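Local structure of peptidase S8 and S53, subtilisin, kexin, sedolisin (Mycobacterium smegmatis, 4KG7) at residues Q67-I72 and G110-Q115; N84-G89 and A169-R174; I131-N136 and V165-D170; A197-A202 and P257-V262. The protein is a subtilisin-like serine protease of the mycosin group (MycP3), probably cleaving proteins handled by the type VII (ESX-3) secretion system. All coordinates share one frame; numbering follows the deposited sequence. Where two conformers were deposited one is given.

Interaction 1: residues Q67-I72 and G110-Q115; sequences QTVAVI and GLIAGQ
V69 and V71, two residues apart on one strand and therefore directed to the same side of it, receive a single side chain, that of I112 from helix 104-113. The apolar contacts carry the whole interface. The branch methyl CG2 of I112 comes up against the fork of V69, 4.0 Å from V69 CG1 and 4.1 Å from V69 CG2, so that one methyl faces both arms of the valine. The longer branch reaches the other way: I112 CD1 ends 4.0 Å from V71 CG2, the two chains pointing oppositely where they pass. With I112 CG1 anti to the carbonyl carbon (chi1 -63°) and CG2 anti to the backbone N, the two branches diverge and each takes one valine. V71 also lies beside D73, the predicted charge-relay aspartate at the end of strand 68-73.

Polar contacts between the segments are absent. No hydrogen bond crosses; G114 N bonds to G110 O at 2.8 Å within its own segment.

The backbone on V69's edge is taken by strand 129-134, whose L130 also touches V69, V71 and I112 and so closes the same apolar cluster. Helix 104-113 thus packs on one face of the parallel sheet, while A70 and I72 on the other face meet helix 150-170.

Interaction 2: residues N84-G89 and A169-R174; sequences NVEAGG and ADMGAR
M171, just after helix 150-170, reaches across to A87, G88 and E86 on the strand that forms one border of the sheet. CB leaves the backbone toward that strand, and CG, anti to the carbonyl carbon (chi1 -71°), carries the chain outward. The side chain is extended from CA to SD, and the sulfur passes over the backbone of G88, with SD 4.1 Å from G88 CA. At chi3 the chain bends (77°), which turns the methyl back along the strand: M171 CE sits 3.4 Å from the carbonyl oxygen A87 O. A methyl on sulfur is slightly polarised, so its place beside an oxygen is plausible, although the contact remains one of packing.

E86 has two conformers, and its contacts are less certain because they hold for the modelled one. There its extended chain brings OE2 to 3.5 Å from M171 CE, and a water donates to E86 OE2 and to M171 O, each at 2.9 Å. The other oxygen, E86 OE1, makes a long, weak ion pair with R129.

M171 follows the last helical residue, and G172 is the first to leave helical backbone angles. With positive phi and two bonds back into the last turn, one of them G172 N to A169 O (3.0 Å), this is a Schellman motif, here ending a helix of the alpha/beta subtilisin fold before the chain enters strand 175-178.

Interaction 3: residues I131-N136 and V165-D170; sequences ISIRQN and VVRAAD
I133 sends the end of its longer branch onto the side of helix 150-170, where A168 and R167 receive it. Its CG1 stands anti to the carbonyl carbon (chi1 -62°), and chi2 of 170° stretches the branch straight out from the strand. CD1 is therefore the atom that arrives, 3.8 Å from A168 CB and 3.9 Å from A168 N. The small alanine lets this methyl approach the helix backbone itself.

R167 flanks the same methyl with its aliphatic part: CD lies 4.5 Å from I133 CD1, a loose contact. The arginine is extended through CD, with chi1 to chi3 all near anti, and only the last torsion (chi4 77°) swings the guanidinium aside. That turned head is held by polar partners beyond the two segments, NE donating to G88 O and NH1 to G18 O. Y91 touches both I133 and R167.

Between the segments the contact is wholly apolar, with no hydrogen bond linking them. What joins strand to helix here is the burial of one isoleucine methyl against the A168 methyl, with the R167 CD methylene loosely alongside, while the arginine's charge is turned away to carbonyl oxygens, one of them on the border strand 85-90.

Interaction 4: residues A197-A202 and P257-V262; sequences AALRYA and PYVLSV
L199 is the first residue of the helical segment to meet 257-262. Its CB lies 4.1 Å from Y258 CB, and farther out its forked end presses on V259, CD2 lying 4.1 Å from V259 CG2 with CD1 equally near. CG is anti to the carbonyl carbon, which lets the fork pass beyond the tyrosine and reach the valine. I210 of the neighbouring strand 209-213 and W255 also touch L199.

R200 follows, and its side chain crosses the phenol ring of Y258 at a slant. CB sits over one face of the ring, 3.9 Å from its centroid and 17° off the normal, a CH-pi contact; P257 CD covers the opposite face. With CG anti to the backbone N (chi1 -176°) and an extended chain, the arginine runs outward past the phenol: CG is 3.7 Å from Y258 CZ and CD is 3.4 Å from Y258 OH. The hydroxyl thus lies at the edge of the guanidinium, near its plane, and the two flat groups stand nearly perpendicular, 85° apart. No hydrogen bond joins them.

Two kinds of packing therefore adjoin. The inner one is purely aliphatic and buried; the outer one sets the methylenes of an exposed arginine on an aromatic face, keeping the charged end at the surface, so helix 193-205 and the chain leading into strand 259-265 are joined by dispersion and CH-pi contacts rather than by polar bonds.

All four contacts join helices, or the turns at their ends, to the parallel sheet of the subtilisin fold or the loops leading into it. Interactions 2 and 3 are closest, 7 Å centre to centre: both segments 169-174 and 165-170 include A169 and D170, and they reach the adjacent strands 85-90 and 129-134. Centre to centre, interaction 1 lies 10 Å from interaction 2 and 13 Å from interaction 3; its strand 68-73 pairs with 129-134. Interaction 4, its centre 14 to 18 Å from the others, comes last along the chain and joins through helix packing, with a probable hydrogen bond between D170 OD1 and Y201 OH. Segments of interactions 1 and 2 alternate in sequence, so chain-distant parts meet there.

Interaction 1: residues Q67-I72 and G110-Q115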
loop_
_atom_site.group_PDB
_atom_site.type_symbol
_atom_site.label_atom_id
_atom_site.label_comp_id
_atom_site.label_asym_id
_atom_site.label_seq_id
_atom_site.Cartn_x
_atom_site.Cartn_y
_atom_site.Cartn_z
ATOM N N GLN A 67 -3.479 1.785 17.686
ATOM C CA GLN A 67 -2.537 1.756 16.571
ATOM C C GLN A 67 -2.761 2.917 15.638
ATOM O O GLN A 67 -3.900 3.326 15.423
ATOM C CB GLN A 67 -2.669 0.442 15.803
ATOM C CG GLN A 67 -2.477 -0.791 16.665
ATOM C CD GLN A 67 -1.333 -0.668 17.628
ATOM O OE1 GLN A 67 -0.189 -0.576 17.206
ATOM N NE2 GLN A 67 -1.642 -0.606 18.943
ATOM N N THR A 68 -1.664 3.464 15.114
ATOM C CA THR A 68 -1.723 4.531 14.126
ATOM C C THR A 68 -1.147 4.004 12.821
ATOM O O THR A 68 -0.020 3.513 12.806
ATOM C CB THR A 68 -0.912 5.759 14.571
ATOM O OG1 THR A 68 -1.467 6.280 15.796
ATOM C CG2 THR A 68 -0.981 6.830 13.534
ATOM N N VAL A 69 -1.908 4.109 11.743
ATOM C CA VAL A 69 -1.473 3.687 10.418
ATOM C C VAL A 69 -1.346 4.907 9.534
ATOM O O VAL A 69 -2.313 5.677 9.377
ATOM C CB VAL A 69 -2.475 2.697 9.758
ATOM C CG1 VAL A 69 -1.967 2.235 8.411
ATOM C CG2 VAL A 69 -2.783 1.500 10.670
ATOM N N ALA A 70 -0.168 5.098 8.958
ATOM C CA ALA A 70 0.015 6.181 7.982
ATOM C C ALA A 70 -0.359 5.686 6.598
ATOM O O ALA A 70 0.082 4.623 6.197
ATOM C CB ALA A 70 1.452 6.665 7.972
ATOM N N VAL A 71 -1.138 6.487 5.874
ATOM C CA VAL A 71 -1.557 6.202 4.504
ATOM C C VAL A 71 -0.810 7.216 3.635
ATOM O O VAL A 71 -1.146 8.402 3.627
ATOM C CB VAL A 71 -3.093 6.336 4.406
ATOM C CG1 VAL A 71 -3.561 6.153 2.966
ATOM C CG2 VAL A 71 -3.766 5.324 5.311
ATOM N N ILE A 72 0.239 6.737 2.978
ATOM C CA ILE A 72 1.062 7.535 2.082
ATOM C C ILE A 72 0.468 7.313 0.714
ATOM O O ILE A 72 0.621 6.258 0.157
ATOM C CB ILE A 72 2.534 7.114 2.186
ATOM C CG1 ILE A 72 3.037 7.332 3.626
ATOM C CG2 ILE A 72 3.357 7.856 1.163
ATOM C CD1 ILE A 72 4.513 7.011 3.794
ATOM N N GLY A 110 -10.202 3.486 3.713
ATOM C CA GLY A 110 -11.415 2.804 4.088
ATOM C C GLY A 110 -11.211 1.333 4.382
ATOM O O GLY A 110 -11.755 0.782 5.344
ATOM N N LEU A 111 -10.401 0.664 3.565
ATOM C CA LEU A 111 -10.140 -0.750 3.793
ATOM C C LEU A 111 -9.403 -0.970 5.106
ATOM O O LEU A 111 -9.610 -1.972 5.781
ATOM C CB LEU A 111 -9.357 -1.371 2.639
ATOM C CG LEU A 111 -10.120 -1.525 1.329
ATOM C CD1 LEU A 111 -9.148 -2.094 0.301
ATOM C CD2 LEU A 111 -11.332 -2.415 1.472
ATOM N N ILE A 112 -8.489 -0.050 5.434
ATOM C CA ILE A 112 -7.648 -0.163 6.619
ATOM C C ILE A 112 -8.467 0.059 7.887
ATOM O O ILE A 112 -8.406 -0.741 8.791
ATOM C CB ILE A 112 -6.447 0.798 6.576
ATOM C CG1 ILE A 112 -5.560 0.430 5.389
ATOM C CG2 ILE A 112 -5.677 0.746 7.913
ATOM C CD1 ILE A 112 -4.456 1.427 5.110
ATOM N N ALA A 113 -9.226 1.152 7.944
ATOM C CA ALA A 113 -9.853 1.557 9.207
ATOM C C ALA A 113 -11.145 2.327 8.989
ATOM O O ALA A 113 -11.592 3.059 9.878
ATOM C CB ALA A 113 -8.885 2.393 10.007
ATOM N N GLY A 114 -11.830 2.084 7.873
ATOM C CA GLY A 114 -13.193 2.590 7.716
ATOM C C GLY A 114 -14.139 2.039 8.791
ATOM O O GLY A 114 -13.926 0.959 9.326
ATOM N N GLN A 115 -15.180 2.798 9.085
ATOM C CA GLN A 115 -16.080 2.452 10.168
ATOM C C GLN A 115 -17.208 1.573 9.689
ATOM O O GLN A 115 -17.689 1.719 8.562
ATOM C CB GLN A 115 -16.649 3.711 10.799
ATOM C CG GLN A 115 -15.588 4.606 11.401
ATOM C CD GLN A 115 -14.769 3.857 12.428
ATOM O OE1 GLN A 115 -15.317 3.445 13.478
ATOM N NE2 GLN A 115 -13.486 3.660 12.145
#

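Interaction 2: residues N84-G89 and A169-R174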
loop_
_atom_site.group_PDB
_atom_site.type_symbol
_atom_site.label_atom_id
_atom_site.label_comp_id
_atom_site.label_asym_id
_atom_site.label_seq_id
_atom_site.Cartn_x
_atom_site.Cartn_y
_atom_site.Cartn_z
ATOM N N ASN A 84 -11.783 9.124 11.510
ATOM C CA ASN A 84 -10.609 8.784 12.303
ATOM C C ASN A 84 -9.317 9.093 11.546
ATOM O O ASN A 84 -8.341 8.315 11.638
ATOM C CB ASN A 84 -10.652 7.297 12.724
ATOM C CG ASN A 84 -10.813 6.336 11.547
ATOM O OD1 ASN A 84 -11.459 6.651 10.548
ATOM N ND2 ASN A 84 -10.261 5.130 11.697
ATOM N N VAL A 85 -9.320 10.208 10.791
ATOM C CA VAL A 85 -8.137 10.589 9.975
ATOM C C VAL A 85 -7.484 11.915 10.372
ATOM O O VAL A 85 -8.130 12.978 10.426
ATOM C CB VAL A 85 -8.476 10.675 8.480
ATOM C CG1 VAL A 85 -7.200 10.722 7.642
ATOM C CG2 VAL A 85 -9.361 9.514 8.060
ATOM N N GLU A 86 -6.190 11.830 10.616
ATOM C CA GLU A 86 -5.334 12.917 11.084
ATOM C C GLU A 86 -4.568 13.476 9.882
ATOM O O GLU A 86 -4.138 12.714 9.008
ATOM C CB GLU A 86 -4.354 12.362 12.152
ATOM C CG GLU A 86 -3.258 13.319 12.626
ATOM C CD GLU A 86 -2.272 12.695 13.617
ATOM O OE1 GLU A 86 -2.482 11.545 14.062
ATOM O OE2 GLU A 86 -1.266 13.347 13.945
ATOM N N ALA A 87 -4.364 14.784 9.856
ATOM C CA ALA A 87 -3.582 15.420 8.814
ATOM C C ALA A 87 -2.110 15.044 8.902
ATOM O O ALA A 87 -1.519 15.162 9.973
ATOM C CB ALA A 87 -3.733 16.923 8.948
ATOM N N GLY A 88 -1.525 14.620 7.778
ATOM C CA GLY A 88 -0.100 14.332 7.703
ATOM C C GLY A 88 0.614 15.133 6.637
ATOM O O GLY A 88 1.812 14.959 6.467
ATOM N N GLY A 89 -0.088 16.021 5.943
ATOM C CA GLY A 89 0.544 16.930 5.012
ATOM C C GLY A 89 0.505 16.487 3.560
ATOM O O GLY A 89 -0.147 15.509 3.205
ATOM N N ALA A 169 6.898 7.976 10.107
ATOM C CA ALA A 169 7.543 7.337 11.268
ATOM C C ALA A 169 7.658 8.305 12.405
ATOM O O ALA A 169 7.352 7.958 13.555
ATOM C CB ALA A 169 8.919 6.795 10.889
ATOM N N ASP A 170 8.088 9.528 12.116
ATOM C CA ASP A 170 8.284 10.520 13.175
ATOM C C ASP A 170 6.988 10.988 13.781
ATOM O O ASP A 170 6.992 11.427 14.930
ATOM C CB ASP A 170 9.112 11.694 12.667
ATOM C CG ASP A 170 10.550 11.343 12.515
ATOM O OD1 ASP A 170 10.968 10.253 12.983
ATOM O OD2 ASP A 170 11.297 12.163 11.943
ATOM N N MET A 171 5.893 10.901 13.028
ATOM C CA MET A 171 4.537 11.165 13.567
ATOM C C MET A 171 3.967 10.017 14.423
ATOM O O MET A 171 2.854 10.142 14.959
ATOM C CB MET A 171 3.569 11.520 12.439
ATOM C CG MET A 171 3.838 12.890 11.833
ATOM S SD MET A 171 2.676 13.272 10.515
ATOM C CE MET A 171 1.231 13.717 11.460
ATOM N N GLY A 172 4.712 8.933 14.584
ATOM C CA GLY A 172 4.332 7.854 15.478
ATOM C C GLY A 172 3.613 6.684 14.819
ATOM O O GLY A 172 3.074 5.813 15.514
ATOM N N ALA A 173 3.587 6.644 13.499
ATOM C CA ALA A 173 2.993 5.523 12.808
ATOM C C ALA A 173 3.643 4.212 13.177
ATOM O O ALA A 173 4.867 4.087 13.089
ATOM C CB ALA A 173 3.079 5.708 11.302
ATOM N N ARG A 174 2.794 3.252 13.555
ATOM C CA ARG A 174 3.151 1.871 13.841
ATOM C C ARG A 174 3.144 0.992 12.594
ATOM O O ARG A 174 3.812 -0.047 12.540
ATOM C CB ARG A 174 2.127 1.311 14.835
ATOM C CG ARG A 174 2.148 1.984 16.188
ATOM C CD ARG A 174 3.190 1.321 17.066
ATOM N NE ARG A 174 2.622 0.146 17.720
ATOM C CZ ARG A 174 3.299 -0.780 18.399
ATOM N NH1 ARG A 174 4.615 -0.737 18.494
ATOM N NH2 ARG A 174 2.631 -1.786 18.964
HETATM O O HOH W 1 1.330 12.652 15.091
#

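Interaction 3: residues I131-N136 and V165-D170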
loop_
_atom_site.group_PDB
_atom_site.type_symbol
_atom_site.label_atom_id
_atom_site.label_comp_id
_atom_site.label_asym_id
_atom_site.label_seq_id
_atom_site.Cartn_x
_atom_site.Cartn_y
_atom_site.Cartn_z
ATOM N N ILE A 131 -3.255 8.411 9.722
ATOM C CA ILE A 131 -2.627 9.685 9.315
ATOM C C ILE A 131 -2.547 9.668 7.797
ATOM O O ILE A 131 -1.991 8.711 7.206
ATOM C CB ILE A 131 -1.206 9.838 9.880
ATOM C CG1 ILE A 131 -1.225 9.851 11.400
ATOM C CG2 ILE A 131 -0.572 11.123 9.365
ATOM C CD1 ILE A 131 0.138 9.595 11.996
ATOM N N SER A 132 -3.101 10.697 7.156
ATOM C CA SER A 132 -3.034 10.815 5.697
ATOM C C SER A 132 -1.940 11.777 5.248
ATOM O O SER A 132 -1.968 12.948 5.590
ATOM C CB SER A 132 -4.335 11.354 5.145
ATOM O OG SER A 132 -4.210 11.493 3.755
ATOM N N ILE A 133 -1.004 11.261 4.458
ATOM C CA ILE A 133 0.066 12.062 3.847
ATOM C C ILE A 133 -0.140 11.957 2.341
ATOM O O ILE A 133 -0.045 10.859 1.763
ATOM C CB ILE A 133 1.465 11.515 4.206
ATOM C CG1 ILE A 133 1.686 11.591 5.719
ATOM C CG2 ILE A 133 2.557 12.296 3.491
ATOM C CD1 ILE A 133 2.929 10.843 6.170
ATOM N N ARG A 134 -0.460 13.060 1.690
ATOM C CA ARG A 134 -0.608 13.010 0.248
ATOM C C ARG A 134 0.778 13.111 -0.379
ATOM O O ARG A 134 1.397 14.157 -0.406
ATOM C CB ARG A 134 -1.532 14.098 -0.350
ATOM C CG ARG A 134 -1.596 13.962 -1.877
ATOM C CD ARG A 134 -2.730 14.705 -2.538
ATOM N NE ARG A 134 -2.564 16.148 -2.492
ATOM C CZ ARG A 134 -3.374 17.000 -3.100
ATOM N NH1 ARG A 134 -4.365 16.554 -3.859
ATOM N NH2 ARG A 134 -3.163 18.309 -2.980
ATOM N N GLN A 135 1.254 11.990 -0.890
ATOM C CA GLN A 135 2.587 11.895 -1.474
ATOM C C GLN A 135 2.590 11.979 -2.978
ATOM O O GLN A 135 3.623 12.325 -3.575
ATOM C CB GLN A 135 3.275 10.605 -0.966
ATOM C CG GLN A 135 4.679 10.350 -1.490
ATOM C CD GLN A 135 4.705 9.546 -2.784
ATOM O OE1 GLN A 135 3.754 8.811 -3.110
ATOM N NE2 GLN A 135 5.773 9.701 -3.561
ATOM N N ASN A 136 1.463 11.672 -3.606
ATOM C CA ASN A 136 1.393 11.775 -5.060
ATOM C C ASN A 136 0.006 11.897 -5.584
ATOM O O ASN A 136 -0.965 11.620 -4.883
ATOM C CB ASN A 136 2.113 10.616 -5.745
ATOM C CG ASN A 136 2.799 11.042 -7.073
ATOM O OD1 ASN A 136 2.562 12.140 -7.696
ATOM N ND2 ASN A 136 3.693 10.153 -7.522
ATOM N N VAL A 165 8.016 8.894 4.222
ATOM C CA VAL A 165 8.243 7.745 5.091
ATOM C C VAL A 165 8.826 8.185 6.428
ATOM O O VAL A 165 8.375 7.753 7.469
ATOM C CB VAL A 165 9.123 6.684 4.381
ATOM C CG1 VAL A 165 9.748 5.696 5.359
ATOM C CG2 VAL A 165 8.346 5.977 3.273
ATOM N N VAL A 166 9.834 9.051 6.382
ATOM C CA VAL A 166 10.396 9.623 7.590
ATOM C C VAL A 166 9.329 10.394 8.356
ATOM O O VAL A 166 9.232 10.271 9.572
ATOM C CB VAL A 166 11.576 10.525 7.258
ATOM C CG1 VAL A 166 11.990 11.297 8.504
ATOM C CG2 VAL A 166 12.703 9.669 6.713
ATOM N N ARG A 167 8.546 11.211 7.654
ATOM C CA ARG A 167 7.484 11.987 8.315
ATOM C C ARG A 167 6.467 11.078 9.015
ATOM O O ARG A 167 6.133 11.303 10.164
ATOM C CB ARG A 167 6.800 12.872 7.279
ATOM C CG ARG A 167 5.805 13.859 7.837
ATOM C CD ARG A 167 5.181 14.649 6.696
ATOM N NE ARG A 167 4.392 15.775 7.216
ATOM C CZ ARG A 167 4.893 16.927 7.689
ATOM N NH1 ARG A 167 6.200 17.187 7.621
ATOM N NH2 ARG A 167 4.068 17.885 8.145
ATOM N N ALA A 168 6.041 10.020 8.338
ATOM C CA ALA A 168 5.096 9.073 8.917
ATOM C C ALA A 168 5.664 8.452 10.187
ATOM O O ALA A 168 4.990 8.356 11.194
ATOM C CB ALA A 168 4.771 7.991 7.919
ATOM N N ALA A 169 6.898 7.976 10.107
ATOM C CA ALA A 169 7.543 7.337 11.268
ATOM C C ALA A 169 7.658 8.305 12.405
ATOM O O ALA A 169 7.352 7.958 13.555
ATOM C CB ALA A 169 8.919 6.795 10.889
ATOM N N ASP A 170 8.088 9.528 12.116
ATOM C CA ASP A 170 8.284 10.520 13.175
ATOM C C ASP A 170 6.988 10.988 13.781
ATOM O O ASP A 170 6.992 11.427 14.930
ATOM C CB ASP A 170 9.112 11.694 12.667
ATOM C CG ASP A 170 10.550 11.343 12.515
ATOM O OD1 ASP A 170 10.968 10.253 12.983
ATOM O OD2 ASP A 170 11.297 12.163 11.943
#

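Interaction 4: residues A197-A202 and P257-V262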
loop_
_atom_site.group_PDB
_atom_site.type_symbol
_atom_site.label_atom_id
_atom_site.label_comp_id
_atom_site.label_asym_id
_atom_site.label_seq_id
_atom_site.Cartn_x
_atom_site.Cartn_y
_atom_site.Cartn_z
ATOM N N ALA A 197 17.644 4.542 2.922
ATOM C CA ALA A 197 17.950 5.062 4.258
ATOM C C ALA A 197 16.672 5.398 5.025
ATOM O O ALA A 197 16.565 5.141 6.226
ATOM C CB ALA A 197 18.850 6.275 4.179
ATOM N N ALA A 198 15.745 6.050 4.345
ATOM C CA ALA A 198 14.454 6.380 4.946
ATOM C C ALA A 198 13.684 5.147 5.408
ATOM O O ALA A 198 13.120 5.103 6.519
ATOM C CB ALA A 198 13.639 7.184 3.954
ATOM N N LEU A 199 13.602 4.145 4.536
ATOM C CA LEU A 199 12.882 2.910 4.873
ATOM C C LEU A 199 13.525 2.165 6.024
ATOM O O LEU A 199 12.830 1.668 6.889
ATOM C CB LEU A 199 12.790 2.006 3.652
ATOM C CG LEU A 199 11.987 2.587 2.467
ATOM C CD1 LEU A 199 12.319 1.815 1.214
ATOM C CD2 LEU A 199 10.475 2.606 2.720
ATOM N N ARG A 200 14.851 2.107 6.036
ATOM C CA ARG A 200 15.573 1.523 7.150
ATOM C C ARG A 200 15.342 2.265 8.459
ATOM O O ARG A 200 15.154 1.651 9.495
ATOM C CB ARG A 200 17.068 1.445 6.839
ATOM C CG ARG A 200 17.878 0.756 7.918
ATOM C CD ARG A 200 19.340 0.655 7.551
ATOM N NE ARG A 200 20.182 0.238 8.672
ATOM C CZ ARG A 200 20.633 1.055 9.626
ATOM N NH1 ARG A 200 20.286 2.338 9.679
ATOM N NH2 ARG A 200 21.416 0.578 10.582
ATOM N N TYR A 201 15.387 3.591 8.420
ATOM C CA TYR A 201 15.087 4.416 9.598
ATOM C C TYR A 201 13.715 4.122 10.172
ATOM O O TYR A 201 13.531 3.877 11.373
ATOM C CB TYR A 201 15.216 5.884 9.227
ATOM C CG TYR A 201 14.746 6.856 10.283
ATOM C CD1 TYR A 201 15.499 7.097 11.406
ATOM C CD2 TYR A 201 13.523 7.492 10.162
ATOM C CE1 TYR A 201 15.065 7.977 12.375
ATOM C CE2 TYR A 201 13.075 8.404 11.105
ATOM C CZ TYR A 201 13.847 8.624 12.232
ATOM O OH TYR A 201 13.478 9.511 13.202
ATOM N N ALA A 202 12.724 4.092 9.289
ATOM C CA ALA A 202 11.353 3.874 9.718
ATOM C C ALA A 202 11.151 2.454 10.228
ATOM O O ALA A 202 10.447 2.254 11.201
ATOM C CB ALA A 202 10.370 4.184 8.591
ATOM N N PRO A 257 14.957 -5.931 3.562
ATOM C CA PRO A 257 13.851 -6.509 4.324
ATOM C C PRO A 257 12.898 -5.512 4.961
ATOM O O PRO A 257 12.012 -5.904 5.716
ATOM C CB PRO A 257 14.581 -7.286 5.417
ATOM C CG PRO A 257 15.720 -6.398 5.724
ATOM C CD PRO A 257 16.168 -5.846 4.392
ATOM N N TYR A 258 13.041 -4.235 4.643
ATOM C CA TYR A 258 12.335 -3.172 5.360
ATOM C C TYR A 258 10.839 -3.071 5.026
ATOM O O TYR A 258 10.072 -2.483 5.799
ATOM C CB TYR A 258 13.003 -1.834 5.069
ATOM C CG TYR A 258 14.496 -1.902 5.252
ATOM C CD1 TYR A 258 15.077 -2.262 6.486
ATOM C CD2 TYR A 258 15.343 -1.639 4.209
ATOM C CE1 TYR A 258 16.449 -2.358 6.622
ATOM C CE2 TYR A 258 16.714 -1.703 4.342
ATOM C CZ TYR A 258 17.272 -2.057 5.555
ATOM O OH TYR A 258 18.647 -2.113 5.639
ATOM N N VAL A 259 10.458 -3.607 3.864
ATOM C CA VAL A 259 9.142 -3.438 3.290
ATOM C C VAL A 259 8.521 -4.826 3.081
ATOM O O VAL A 259 9.218 -5.746 2.624
ATOM C CB VAL A 259 9.227 -2.747 1.925
ATOM C CG1 VAL A 259 7.853 -2.706 1.249
ATOM C CG2 VAL A 259 9.837 -1.342 2.049
ATOM N N LEU A 260 7.269 -5.006 3.492
ATOM C CA LEU A 260 6.489 -6.205 3.242
ATOM C C LEU A 260 5.712 -5.895 1.982
ATOM O O LEU A 260 4.805 -5.053 1.988
ATOM C CB LEU A 260 5.530 -6.521 4.395
ATOM C CG LEU A 260 4.595 -7.722 4.210
ATOM C CD1 LEU A 260 5.355 -8.999 3.830
ATOM C CD2 LEU A 260 3.804 -7.886 5.511
ATOM N N SER A 261 6.093 -6.580 0.900
ATOM C CA SER A 261 5.498 -6.396 -0.420
ATOM C C SER A 261 4.329 -7.359 -0.631
ATOM O O SER A 261 4.466 -8.566 -0.426
ATOM C CB SER A 261 6.579 -6.576 -1.496
ATOM O OG SER A 261 6.025 -6.567 -2.813
ATOM N N VAL A 262 3.189 -6.790 -1.038
ATOM C CA VAL A 262 1.925 -7.466 -1.046
ATOM C C VAL A 262 1.364 -7.647 -2.451
ATOM O O VAL A 262 1.064 -6.665 -3.139
ATOM C CB VAL A 262 0.895 -6.674 -0.221
ATOM C CG1 VAL A 262 -0.423 -7.407 -0.124
ATOM C CG2 VAL A 262 1.409 -6.381 1.157
#